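Local coordinates for protein putative tRNA synthase (Salmonella typhimurium, PDB 3DQQ) that probably phosphorylates 3-oxo-tetronate at the 4-position with ATP, as a member of the four-carbon acid sugar kinase family, at residues Q266-Y271 / E409-I413; A275-D279 / W301-S307; F342-A347 / V367-L372. One frame throughout, in Å; residues are numbered along the deposited sequence.

Contact 1 (Q266-Y271 / E409-I413); sequences QQVAFY and ESFFI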
ATOM      1  N   GLN A 266      13.893  -0.251   4.560  1.00 44.37           N
ATOM      2  CA  GLN A 266      15.114  -0.958   4.905  1.00 44.83           C
ATOM      3  C   GLN A 266      16.334  -0.084   4.734  1.00 44.18           C
ATOM      4  O   GLN A 266      17.227  -0.078   5.582  1.00 44.72           O
ATOM      5  CB  GLN A 266      15.287  -2.192   4.049  1.00 44.88           C
ATOM      6  CG  GLN A 266      14.429  -3.357   4.472  1.00 47.20           C
ATOM      7  CD  GLN A 266      14.572  -4.525   3.508  1.00 48.77           C
ATOM      8  OE1 GLN A 266      13.620  -4.881   2.787  1.00 54.69           O
ATOM      9  NE2 GLN A 266      15.778  -5.098   3.449  1.00 52.51           N
ATOM     10  N   GLN A 267      16.369   0.646   3.623  1.00 43.65           N
ATOM     11  CA  GLN A 267      17.466   1.571   3.319  1.00 42.79           C
ATOM     12  C   GLN A 267      17.608   2.665   4.373  1.00 41.81           C
ATOM     13  O   GLN A 267      18.716   3.003   4.750  1.00 41.55           O
ATOM     14  CB  GLN A 267      17.290   2.164   1.918  1.00 42.53           C
ATOM     15  CG  GLN A 267      17.506   1.128   0.810  1.00 42.75           C
ATOM     16  CD  GLN A 267      16.790   1.446  -0.522  1.00 43.46           C
ATOM     17  OE1 GLN A 267      15.824   2.207  -0.568  1.00 44.51           O
ATOM     18  NE2 GLN A 267      17.264   0.839  -1.602  1.00 42.63           N
ATOM     19  N   VAL A 268      16.493   3.189   4.877  1.00 41.26           N
ATOM     20  CA  VAL A 268      16.540   4.259   5.878  1.00 40.63           C
ATOM     21  C   VAL A 268      16.988   3.683   7.207  1.00 40.51           C
ATOM     22  O   VAL A 268      17.854   4.253   7.881  1.00 40.04           O
ATOM     23  CB  VAL A 268      15.180   4.983   6.022  1.00 40.08           C
ATOM     24  CG1 VAL A 268      15.148   5.871   7.244  1.00 37.01           C
ATOM     25  CG2 VAL A 268      14.900   5.797   4.780  1.00 39.86           C
ATOM     26  N   ALA A 269      16.411   2.540   7.576  1.00 40.62           N
ATOM     27  CA  ALA A 269      16.771   1.857   8.837  1.00 40.59           C
ATOM     28  C   ALA A 269      18.281   1.552   8.865  1.00 40.88           C
ATOM     29  O   ALA A 269      18.944   1.769   9.876  1.00 41.59           O
ATOM     30  CB  ALA A 269      15.963   0.618   9.007  1.00 39.07           C
ATOM     31  N   PHE A 270      18.831   1.124   7.732  1.00 41.56           N
ATOM     32  CA  PHE A 270      20.252   0.784   7.621  1.00 41.31           C
ATOM     33  C   PHE A 270      21.126   2.022   7.684  1.00 40.98           C
ATOM     34  O   PHE A 270      21.926   2.175   8.603  1.00 40.81           O
ATOM     35  CB  PHE A 270      20.498   0.023   6.311  1.00 42.69           C
ATOM     36  CG  PHE A 270      21.946  -0.318   6.057  1.00 42.87           C
ATOM     37  CD1 PHE A 270      22.527  -1.427   6.662  1.00 44.03           C
ATOM     38  CD2 PHE A 270      22.713   0.452   5.175  1.00 44.81           C
ATOM     39  CE1 PHE A 270      23.859  -1.755   6.420  1.00 44.11           C
ATOM     40  CE2 PHE A 270      24.059   0.137   4.916  1.00 45.21           C
ATOM     41  CZ  PHE A 270      24.636  -0.967   5.546  1.00 44.76           C
ATOM     42  N   TYR A 271      20.928   2.919   6.721  1.00 39.95           N
ATOM     43  CA  TYR A 271      21.711   4.142   6.623  1.00 40.17           C
ATOM     44  C   TYR A 271      21.765   4.979   7.897  1.00 40.47           C
ATOM     45  O   TYR A 271      22.785   5.635   8.154  1.00 40.93           O
ATOM     46  CB  TYR A 271      21.179   5.020   5.505  1.00 39.02           C
ATOM     47  CG  TYR A 271      22.097   6.157   5.130  1.00 38.54           C
ATOM     48  CD1 TYR A 271      21.734   7.474   5.358  1.00 36.76           C
ATOM     49  CD2 TYR A 271      23.332   5.906   4.540  1.00 37.15           C
ATOM     50  CE1 TYR A 271      22.572   8.523   5.006  1.00 38.01           C
ATOM     51  CE2 TYR A 271      24.180   6.940   4.185  1.00 38.53           C
ATOM     52  CZ  TYR A 271      23.801   8.254   4.421  1.00 38.39           C
ATOM     53  OH  TYR A 271      24.647   9.280   4.070  1.00 36.38           O
ATOM     54  N   GLU A 409      19.647  -2.847   0.271  1.00 52.80           N
ATOM     55  CA  GLU A 409      19.712  -2.282   1.622  1.00 52.16           C
ATOM     56  C   GLU A 409      20.683  -1.118   1.784  1.00 51.00           C
ATOM     57  O   GLU A 409      20.371  -0.102   2.430  1.00 50.90           O
ATOM     58  CB  GLU A 409      20.103  -3.396   2.592  1.00 52.37           C
ATOM     59  CG  GLU A 409      19.690  -3.186   4.046  1.00 53.69           C
ATOM     60  CD  GLU A 409      20.171  -4.324   4.967  1.00 55.01           C
ATOM     61  OE1 GLU A 409      21.264  -4.904   4.716  1.00 58.68           O
ATOM     62  OE2 GLU A 409      19.451  -4.638   5.949  1.00 60.46           O
ATOM     63  N   SER A 410      21.860  -1.261   1.191  1.00 49.60           N
ATOM     64  CA  SER A 410      22.922  -0.290   1.404  1.00 48.53           C
ATOM     65  C   SER A 410      22.999   0.796   0.327  1.00 47.20           C
ATOM     66  O   SER A 410      23.992   1.515   0.241  1.00 47.21           O
ATOM     67  CB  SER A 410      24.252  -1.028   1.508  1.00 48.30           C
ATOM     68  OG  SER A 410      24.534  -1.662   0.283  1.00 48.07           O
ATOM     69  N   PHE A 411      21.951   0.937  -0.470  1.00 46.01           N
ATOM     70  CA  PHE A 411      21.938   1.902  -1.563  1.00 45.64           C
ATOM     71  C   PHE A 411      22.526   3.268  -1.226  1.00 45.23           C
ATOM     72  O   PHE A 411      23.401   3.768  -1.945  1.00 45.40           O
ATOM     73  CB  PHE A 411      20.520   2.101  -2.040  1.00 45.14           C
ATOM     74  CG  PHE A 411      20.382   3.125  -3.143  1.00 45.48           C
ATOM     75  CD1 PHE A 411      20.740   2.823  -4.437  1.00 44.71           C
ATOM     76  CD2 PHE A 411      19.837   4.370  -2.888  1.00 44.68           C
ATOM     77  CE1 PHE A 411      20.592   3.749  -5.438  1.00 44.86           C
ATOM     78  CE2 PHE A 411      19.695   5.281  -3.879  1.00 44.45           C
ATOM     79  CZ  PHE A 411      20.088   4.974  -5.157  1.00 44.17           C
ATOM     80  N   PHE A 412      22.056   3.865  -0.135  1.00 44.71           N
ATOM     81  CA  PHE A 412      22.462   5.215   0.219  1.00 44.50           C
ATOM     82  C   PHE A 412      23.943   5.297   0.561  1.00 44.70           C
ATOM     83  O   PHE A 412      24.556   6.379   0.421  1.00 44.06           O
ATOM     84  CB  PHE A 412      21.674   5.747   1.421  1.00 44.29           C
ATOM     85  CG  PHE A 412      20.206   5.889   1.202  1.00 43.00           C
ATOM     86  CD1 PHE A 412      19.697   6.367   0.028  1.00 42.48           C
ATOM     87  CD2 PHE A 412      19.331   5.599   2.208  1.00 43.67           C
ATOM     88  CE1 PHE A 412      18.338   6.506  -0.156  1.00 43.18           C
ATOM     89  CE2 PHE A 412      17.942   5.751   2.022  1.00 43.62           C
ATOM     90  CZ  PHE A 412      17.463   6.206   0.843  1.00 42.87           C
ATOM     91  N   ILE A 413      24.516   4.191   1.047  1.00 44.86           N
ATOM     92  CA  ILE A 413      25.967   4.148   1.225  1.00 45.76           C
ATOM     93  C   ILE A 413      26.660   3.954  -0.126  1.00 46.19           C
ATOM     94  O   ILE A 413      27.584   4.692  -0.451  1.00 46.26           O
ATOM     95  CB  ILE A 413      26.439   3.054   2.193  1.00 45.61           C
ATOM     96  CG1 ILE A 413      26.002   3.371   3.604  1.00 46.52           C
ATOM     97  CG2 ILE A 413      27.926   3.004   2.233  1.00 44.62           C
ATOM     98  CD1 ILE A 413      26.681   2.529   4.630  1.00 46.53           C
TER
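Segment 266-271 is the last part of helix 262-271. Segment 409-413 leads into helix 411-417, with Ser410 at the N-cap position. The two backbones are closest at Gln267 and Glu409, whose CA atoms lie 4.8 Å apart. Here Gln267 CA makes a CA-H...O contact with Glu409 O at 3.5 Å. At Tyr271 and Phe412 the CA atoms are 6.5 Å apart.

The rings of Phe412 and Tyr271 make an edge-to-face pair, with the edge of Phe412 toward the face of Tyr271, centroids 5.7 Å apart and planes at 73°. Phe412 CB also sits over that face, 3.9 Å from the centroid, as a CH-pi contact. Phe412 CE2 is 3.6 Å from Gln267 CB and 4.1 Å from Val268 CG2. Ile413 fits between two rings: its CD1 is 3.6 Å from Phe270 CE2, and its CG1 is 3.8 Å from Tyr271 CD2. Phe270 CE2 is also 3.6 Å from Ser410 CB, and Phe270 CB is 4.0 Å from Glu409 CG. Phe412 and Tyr271 both pack on Val255 and Met312 of the central sheet.

Gln267 NE2 bonds to Asp408 O, Ser410 OG to Asp408 OD2, and Tyr271 OH to Ala310 O. The Gln267 side chain is about 7 Å from Ser259 and Gly404, which probably bind ATP. With these polar groups bonded elsewhere, the segments meet mainly through apolar and aromatic packing, with one CA-H...O contact.

Contact 2 (A275-D279 / W301-S307); sequences APTRD and WVLSQDS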
ATOM      1  N   ALA A 275      24.963   7.510   9.552  1.00 41.65           N
ATOM      2  CA  ALA A 275      25.038   8.920   9.223  1.00 41.03           C
ATOM      3  C   ALA A 275      24.024   9.690  10.040  1.00 40.36           C
ATOM      4  O   ALA A 275      23.011   9.136  10.441  1.00 39.86           O
ATOM      5  CB  ALA A 275      24.799   9.122   7.732  1.00 41.08           C
ATOM      6  N   PRO A 276      24.302  10.971  10.297  1.00 39.86           N
ATOM      7  CA  PRO A 276      23.370  11.780  11.048  1.00 39.88           C
ATOM      8  C   PRO A 276      22.076  11.881  10.278  1.00 39.50           C
ATOM      9  O   PRO A 276      22.098  12.109   9.071  1.00 39.20           O
ATOM     10  CB  PRO A 276      24.059  13.153  11.141  1.00 39.88           C
ATOM     11  CG  PRO A 276      25.081  13.161  10.098  1.00 40.50           C
ATOM     12  CD  PRO A 276      25.481  11.734   9.865  1.00 40.25           C
ATOM     13  N   THR A 277      20.958  11.675  10.959  1.00 39.30           N
ATOM     14  CA  THR A 277      19.694  11.761  10.295  1.00 39.35           C
ATOM     15  C   THR A 277      18.613  12.426  11.110  1.00 38.80           C
ATOM     16  O   THR A 277      18.724  12.599  12.279  1.00 39.40           O
ATOM     17  CB  THR A 277      19.213  10.383   9.764  1.00 39.64           C
ATOM     18  OG1 THR A 277      18.274   9.816  10.661  1.00 39.82           O
ATOM     19  CG2 THR A 277      20.372   9.443   9.516  1.00 39.36           C
ATOM     20  N   ARG A 278      17.541  12.790  10.446  1.00 38.90           N
ATOM     21  CA  ARG A 278      16.540  13.633  11.029  1.00 38.50           C
ATOM     22  C   ARG A 278      15.221  13.283  10.348  1.00 38.33           C
ATOM     23  O   ARG A 278      15.155  13.200   9.115  1.00 37.81           O
ATOM     24  CB  ARG A 278      16.956  15.072  10.783  1.00 38.81           C
ATOM     25  CG  ARG A 278      16.242  16.077  11.583  1.00 39.42           C
ATOM     26  CD  ARG A 278      16.956  16.468  12.858  1.00 39.86           C
ATOM     27  NE  ARG A 278      16.797  17.912  13.059  1.00 41.58           N
ATOM     28  CZ  ARG A 278      15.625  18.531  13.253  1.00 41.37           C
ATOM     29  NH1 ARG A 278      14.459  17.860  13.278  1.00 42.61           N
ATOM     30  NH2 ARG A 278      15.603  19.842  13.385  1.00 40.63           N
ATOM     31  N   ASP A 279      14.198  13.016  11.162  1.00 38.22           N
ATOM     32  CA  ASP A 279      12.891  12.605  10.683  1.00 38.55           C
ATOM     33  C   ASP A 279      11.977  13.778  10.542  1.00 37.81           C
ATOM     34  O   ASP A 279      11.849  14.549  11.453  1.00 38.34           O
ATOM     35  CB  ASP A 279      12.246  11.661  11.673  1.00 39.19           C
ATOM     36  CG  ASP A 279      12.829  10.273  11.606  1.00 42.81           C
ATOM     37  OD1 ASP A 279      12.620   9.581  10.549  1.00 51.19           O
ATOM     38  OD2 ASP A 279      13.480   9.875  12.599  1.00 43.64           O
ATOM     39  N   TRP A 301      20.462  22.595   9.531  1.00 33.90           N
ATOM     40  CA  TRP A 301      20.892  21.404  10.225  1.00 33.90           C
ATOM     41  C   TRP A 301      21.803  20.556   9.337  1.00 34.09           C
ATOM     42  O   TRP A 301      22.868  20.129   9.784  1.00 33.98           O
ATOM     43  CB  TRP A 301      19.709  20.574  10.678  1.00 33.40           C
ATOM     44  CG  TRP A 301      20.137  19.334  11.370  1.00 33.59           C
ATOM     45  CD1 TRP A 301      20.489  19.217  12.659  1.00 33.25           C
ATOM     46  CD2 TRP A 301      20.274  18.028  10.800  1.00 35.16           C
ATOM     47  NE1 TRP A 301      20.836  17.929  12.954  1.00 32.94           N
ATOM     48  CE2 TRP A 301      20.705  17.170  11.830  1.00 34.60           C
ATOM     49  CE3 TRP A 301      20.070  17.500   9.522  1.00 34.07           C
ATOM     50  CZ2 TRP A 301      20.934  15.820  11.632  1.00 33.49           C
ATOM     51  CZ3 TRP A 301      20.295  16.156   9.325  1.00 33.75           C
ATOM     52  CH2 TRP A 301      20.727  15.328  10.382  1.00 34.19           C
ATOM     53  N   VAL A 302      21.382  20.310   8.100  1.00 33.62           N
ATOM     54  CA  VAL A 302      22.165  19.477   7.219  1.00 34.01           C
ATOM     55  C   VAL A 302      23.538  20.124   7.020  1.00 34.59           C
ATOM     56  O   VAL A 302      24.574  19.484   7.174  1.00 34.31           O
ATOM     57  CB  VAL A 302      21.499  19.261   5.838  1.00 33.83           C
ATOM     58  CG1 VAL A 302      22.485  18.589   4.915  1.00 33.93           C
ATOM     59  CG2 VAL A 302      20.217  18.428   5.943  1.00 31.12           C
ATOM     60  N   LEU A 303      23.532  21.412   6.705  1.00 35.33           N
ATOM     61  CA  LEU A 303      24.759  22.123   6.371  1.00 35.53           C
ATOM     62  C   LEU A 303      25.700  22.212   7.552  1.00 37.34           C
ATOM     63  O   LEU A 303      26.903  22.272   7.397  1.00 37.94           O
ATOM     64  CB  LEU A 303      24.454  23.531   5.871  1.00 34.75           C
ATOM     65  CG  LEU A 303      23.690  23.588   4.560  1.00 33.58           C
ATOM     66  CD1 LEU A 303      23.042  24.947   4.406  1.00 31.74           C
ATOM     67  CD2 LEU A 303      24.586  23.229   3.383  1.00 29.11           C
ATOM     68  N   SER A 304      25.186  22.230   8.756  1.00 39.36           N
ATOM     69  CA  SER A 304      26.096  22.343   9.870  1.00 40.91           C
ATOM     70  C   SER A 304      26.595  20.963  10.352  1.00 41.40           C
ATOM     71  O   SER A 304      27.424  20.891  11.230  1.00 42.04           O
ATOM     72  CB  SER A 304      25.452  23.165  10.969  1.00 40.29           C
ATOM     73  OG  SER A 304      24.447  22.405  11.585  1.00 42.40           O
ATOM     74  N   GLN A 305      26.135  19.867   9.761  1.00 42.89           N
ATOM     75  CA  GLN A 305      26.720  18.563  10.085  1.00 43.74           C
ATOM     76  C   GLN A 305      28.137  18.479   9.576  1.00 45.75           C
ATOM     77  O   GLN A 305      28.584  19.250   8.736  1.00 45.88           O
ATOM     78  CB  GLN A 305      25.953  17.398   9.460  1.00 43.69           C
ATOM     79  CG  GLN A 305      24.573  17.224   9.955  1.00 43.66           C
ATOM     80  CD  GLN A 305      24.500  17.280  11.446  1.00 42.39           C
ATOM     81  OE1 GLN A 305      24.928  16.359  12.132  1.00 41.21           O
ATOM     82  NE2 GLN A 305      23.951  18.367  11.959  1.00 41.19           N
ATOM     83  N   ASP A 306      28.838  17.492  10.082  1.00 48.06           N
ATOM     84  CA  ASP A 306      30.231  17.321   9.754  1.00 49.88           C
ATOM     85  C   ASP A 306      30.502  15.853  10.053  1.00 50.32           C
ATOM     86  O   ASP A 306      30.821  15.473  11.179  1.00 51.47           O
ATOM     87  CB  ASP A 306      31.059  18.283  10.612  1.00 50.45           C
ATOM     88  CG  ASP A 306      32.526  17.923  10.646  1.00 53.64           C
ATOM     89  OD1 ASP A 306      33.042  17.391   9.619  1.00 57.22           O
ATOM     90  OD2 ASP A 306      33.153  18.176  11.712  1.00 56.95           O
ATOM     91  N   SER A 307      30.271  15.029   9.041  1.00 50.43           N
ATOM     92  CA  SER A 307      30.350  13.589   9.148  1.00 50.01           C
ATOM     93  C   SER A 307      30.914  13.173   7.831  1.00 50.22           C
ATOM     94  O   SER A 307      30.940  13.958   6.885  1.00 49.82           O
ATOM     95  CB  SER A 307      28.962  12.975   9.328  1.00 49.96           C
ATOM     96  OG  SER A 307      28.072  13.457   8.340  1.00 48.69           O
TER
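Trp301 lays its indole ring against the side chain of Arg278. Arg278 CB sits over the face of the six-membered ring, 3.9 Å from its centroid, in a CH-pi contact. The guanidinium reaches over the five-membered ring, but Arg278 CZ is 5.0 Å from that centroid, so any cation-pi attraction is weak. The tip of the indole meets the backbone at the start of the strand: Trp301 CH2 is 3.7 Å from both Pro276 C and Thr277 C. Pro276 CB packs on Trp301 CH2 too, at 4.1 Å. Pro276 CB lies 3.5 Å from Gln305 OE1, and Pro276 CD lies 3.5 Å from Ser307 OG, which bonds to Leu309 O. Gln305 NE2 turns back to bond Trp301 O at 3.0 Å, which holds the Gln305 side chain against the helix backbone. Pro276 and Arg278 are bonded through their backbones to Met312 and Ser314 of the adjacent parallel strand. The arrangement is the packing of helix on strand in a beta-alpha-beta unit, made of strand 277-279, helix 288-304 and strand 312-314, at the edge of the sheet.

Contact 3 (F342-A347 / V367-L372); sequences FSLLAA and VVTQSL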
ATOM      1  N   PHE A 342       9.908  19.176   1.229  1.00 35.48           N
ATOM      2  CA  PHE A 342      11.074  18.740   0.461  1.00 35.80           C
ATOM      3  C   PHE A 342      11.410  19.696  -0.682  1.00 36.05           C
ATOM      4  O   PHE A 342      12.581  19.943  -1.029  1.00 35.94           O
ATOM      5  CB  PHE A 342      10.859  17.338  -0.105  1.00 36.39           C
ATOM      6  CG  PHE A 342      11.220  16.247   0.847  1.00 36.55           C
ATOM      7  CD1 PHE A 342      12.484  16.169   1.382  1.00 38.34           C
ATOM      8  CD2 PHE A 342      10.305  15.289   1.210  1.00 39.19           C
ATOM      9  CE1 PHE A 342      12.829  15.149   2.269  1.00 37.87           C
ATOM     10  CE2 PHE A 342      10.655  14.260   2.102  1.00 38.90           C
ATOM     11  CZ  PHE A 342      11.923  14.205   2.625  1.00 37.26           C
ATOM     12  N   SER A 343      10.365  20.242  -1.269  1.00 35.86           N
ATOM     13  CA  SER A 343      10.537  21.223  -2.314  1.00 35.51           C
ATOM     14  C   SER A 343      11.364  22.424  -1.855  1.00 35.34           C
ATOM     15  O   SER A 343      12.369  22.748  -2.479  1.00 35.72           O
ATOM     16  CB  SER A 343       9.183  21.696  -2.782  1.00 34.98           C
ATOM     17  OG  SER A 343       9.392  22.607  -3.797  1.00 35.92           O
ATOM     18  N   LEU A 344      10.930  23.071  -0.774  1.00 34.37           N
ATOM     19  CA  LEU A 344      11.650  24.185  -0.211  1.00 34.36           C
ATOM     20  C   LEU A 344      13.055  23.808   0.293  1.00 34.68           C
ATOM     21  O   LEU A 344      14.006  24.611   0.240  1.00 35.09           O
ATOM     22  CB  LEU A 344      10.881  24.744   0.961  1.00 33.80           C
ATOM     23  CG  LEU A 344       9.526  25.362   0.671  1.00 32.84           C
ATOM     24  CD1 LEU A 344       8.657  25.332   1.946  1.00 28.27           C
ATOM     25  CD2 LEU A 344       9.724  26.775   0.124  1.00 25.82           C
ATOM     26  N   LEU A 345      13.170  22.594   0.804  1.00 34.92           N
ATOM     27  CA  LEU A 345      14.383  22.150   1.462  1.00 35.12           C
ATOM     28  C   LEU A 345      15.479  21.992   0.400  1.00 36.00           C
ATOM     29  O   LEU A 345      16.630  22.441   0.592  1.00 35.94           O
ATOM     30  CB  LEU A 345      14.108  20.839   2.198  1.00 34.79           C
ATOM     31  CG  LEU A 345      15.264  20.153   2.892  1.00 34.63           C
ATOM     32  CD1 LEU A 345      16.057  21.137   3.705  1.00 35.63           C
ATOM     33  CD2 LEU A 345      14.739  19.023   3.761  1.00 34.19           C
ATOM     34  N   ALA A 346      15.098  21.407  -0.740  1.00 35.98           N
ATOM     35  CA  ALA A 346      16.047  21.123  -1.814  1.00 35.93           C
ATOM     36  C   ALA A 346      16.618  22.409  -2.335  1.00 35.85           C
ATOM     37  O   ALA A 346      17.818  22.535  -2.473  1.00 34.92           O
ATOM     38  CB  ALA A 346      15.385  20.334  -2.946  1.00 35.92           C
ATOM     39  N   ALA A 347      15.762  23.384  -2.611  1.00 36.81           N
ATOM     40  CA  ALA A 347      16.274  24.684  -3.103  1.00 37.28           C
ATOM     41  C   ALA A 347      17.309  25.245  -2.127  1.00 37.58           C
ATOM     42  O   ALA A 347      18.418  25.587  -2.525  1.00 37.99           O
ATOM     43  CB  ALA A 347      15.149  25.687  -3.347  1.00 36.51           C
ATOM     44  N   VAL A 367       9.646  16.331  -7.170  1.00 35.90           N
ATOM     45  CA  VAL A 367       9.576  17.639  -6.571  1.00 35.47           C
ATOM     46  C   VAL A 367      10.968  18.226  -6.379  1.00 35.35           C
ATOM     47  O   VAL A 367      11.128  19.444  -6.491  1.00 35.55           O
ATOM     48  CB  VAL A 367       8.750  17.722  -5.232  1.00 35.67           C
ATOM     49  CG1 VAL A 367       7.562  16.787  -5.214  1.00 32.22           C
ATOM     50  CG2 VAL A 367       9.633  17.536  -4.038  1.00 36.92           C
ATOM     51  N   VAL A 368      11.956  17.380  -6.105  1.00 35.24           N
ATOM     52  CA  VAL A 368      13.325  17.858  -5.915  1.00 35.65           C
ATOM     53  C   VAL A 368      13.899  18.388  -7.220  1.00 36.65           C
ATOM     54  O   VAL A 368      14.566  19.425  -7.249  1.00 37.27           O
ATOM     55  CB  VAL A 368      14.264  16.766  -5.367  1.00 35.30           C
ATOM     56  CG1 VAL A 368      15.709  17.140  -5.593  1.00 35.01           C
ATOM     57  CG2 VAL A 368      14.019  16.556  -3.892  1.00 35.18           C
ATOM     58  N   THR A 369      13.632  17.668  -8.294  1.00 37.26           N
ATOM     59  CA  THR A 369      14.090  18.057  -9.590  1.00 38.13           C
ATOM     60  C   THR A 369      13.428  19.331 -10.013  1.00 38.46           C
ATOM     61  O   THR A 369      14.070  20.223 -10.513  1.00 36.88           O
ATOM     62  CB  THR A 369      13.800  16.956 -10.602  1.00 38.34           C
ATOM     63  OG1 THR A 369      14.880  16.032 -10.557  1.00 39.75           O
ATOM     64  CG2 THR A 369      13.761  17.492 -12.003  1.00 40.03           C
ATOM     65  N   GLN A 370      12.126  19.420  -9.829  1.00 40.59           N
ATOM     66  CA  GLN A 370      11.442  20.616 -10.245  1.00 41.80           C
ATOM     67  C   GLN A 370      11.871  21.783  -9.384  1.00 40.92           C
ATOM     68  O   GLN A 370      11.990  22.873  -9.876  1.00 41.30           O
ATOM     69  CB  GLN A 370       9.934  20.456 -10.219  1.00 42.69           C
ATOM     70  CG  GLN A 370       9.184  21.765 -10.642  1.00 44.74           C
ATOM     71  CD  GLN A 370       7.581  21.688 -10.525  1.00 49.73           C
ATOM     72  OE1 GLN A 370       6.960  20.583 -10.324  1.00 56.31           O
ATOM     73  NE2 GLN A 370       6.920  22.894 -10.648  1.00 53.77           N
ATOM     74  N   SER A 371      12.150  21.546  -8.108  1.00 40.20           N
ATOM     75  CA  SER A 371      12.578  22.598  -7.219  1.00 39.00           C
ATOM     76  C   SER A 371      13.923  23.178  -7.588  1.00 38.09           C
ATOM     77  O   SER A 371      14.134  24.353  -7.464  1.00 38.61           O
ATOM     78  CB  SER A 371      12.651  22.068  -5.805  1.00 39.19           C
ATOM     79  OG  SER A 371      13.164  23.069  -4.950  1.00 40.55           O
ATOM     80  N   LEU A 372      14.860  22.366  -8.018  1.00 37.24           N
ATOM     81  CA  LEU A 372      16.142  22.892  -8.441  1.00 36.79           C
ATOM     82  C   LEU A 372      16.059  23.411  -9.895  1.00 36.81           C
ATOM     83  O   LEU A 372      17.028  23.927 -10.458  1.00 36.05           O
ATOM     84  CB  LEU A 372      17.191  21.805  -8.308  1.00 36.55           C
ATOM     85  CG  LEU A 372      17.316  21.212  -6.909  1.00 36.51           C
ATOM     86  CD1 LEU A 372      18.147  19.947  -6.925  1.00 37.09           C
ATOM     87  CD2 LEU A 372      17.899  22.239  -5.961  1.00 35.37           C
TER
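One hydrogen bond joins the two segments. Ser371 OG donates to Ser343 O at 2.6 Å. That carbonyl also accepts a weak bond from Ala347 N within its own helix, so the serine supplies a second, shorter partner. Ser371 OG lies 3.7 Å from Ala347 CB as well, which places the hydroxyl close against the neighbouring helix.

The remaining contacts are van der Waals packing, mostly of apolar side chains. Val367 CG2 meets Phe342 CB at 4.1 Å and Ser343 N at 3.9 Å. Val368 CG2 meets Ala346 CB at 4.1 Å. Leu372 CD2 bends in to 3.5 Å from Ala346 O and 4.1 Å from Ala347 CA. The axes of helices 342-347 and 367-371 come within 8.4 Å and cross at -47°. Ser343, Ala346, Ala347 and Ser371 are small, consistent with this approach.

Other faces of the first helix, through Leu344 and Leu345, pack on helix 288-304, while Phe342 and Leu345 touch Ile313 of the sheet. Phe342 is also about 4 Å from Thr364 between side chains. Strand 356-360 connects helices 336-351 and 362-371 along the chain. This is the close helix packing of an alpha/beta domain, beside Gly361, Gly362, Glu363 and Thr364, which probably bind ATP.

How the contacts relate
All three contacts lie in the nucleotide-binding C-terminal domain. Contact 1 joins helix 262-271 to helix 411-417, more than 130 residues later. Contacts 2 and 3 fall in series inside the long loop that it closes. Helix 262-271 leads into strand 277-279, so contacts 1 and 2 adjoin in sequence, with centres 16 Å apart. Contacts 2 and 3 have centres 18 Å apart and do not touch, although helix 288-304 packs on helix 336-351. Contacts 1 and 3 are 22 Å apart by centres, and each lies near residues that probably bind ATP. Contact 2 is away from that site. All three border strand 312-314, so elements distant in sequence pack on one sheet.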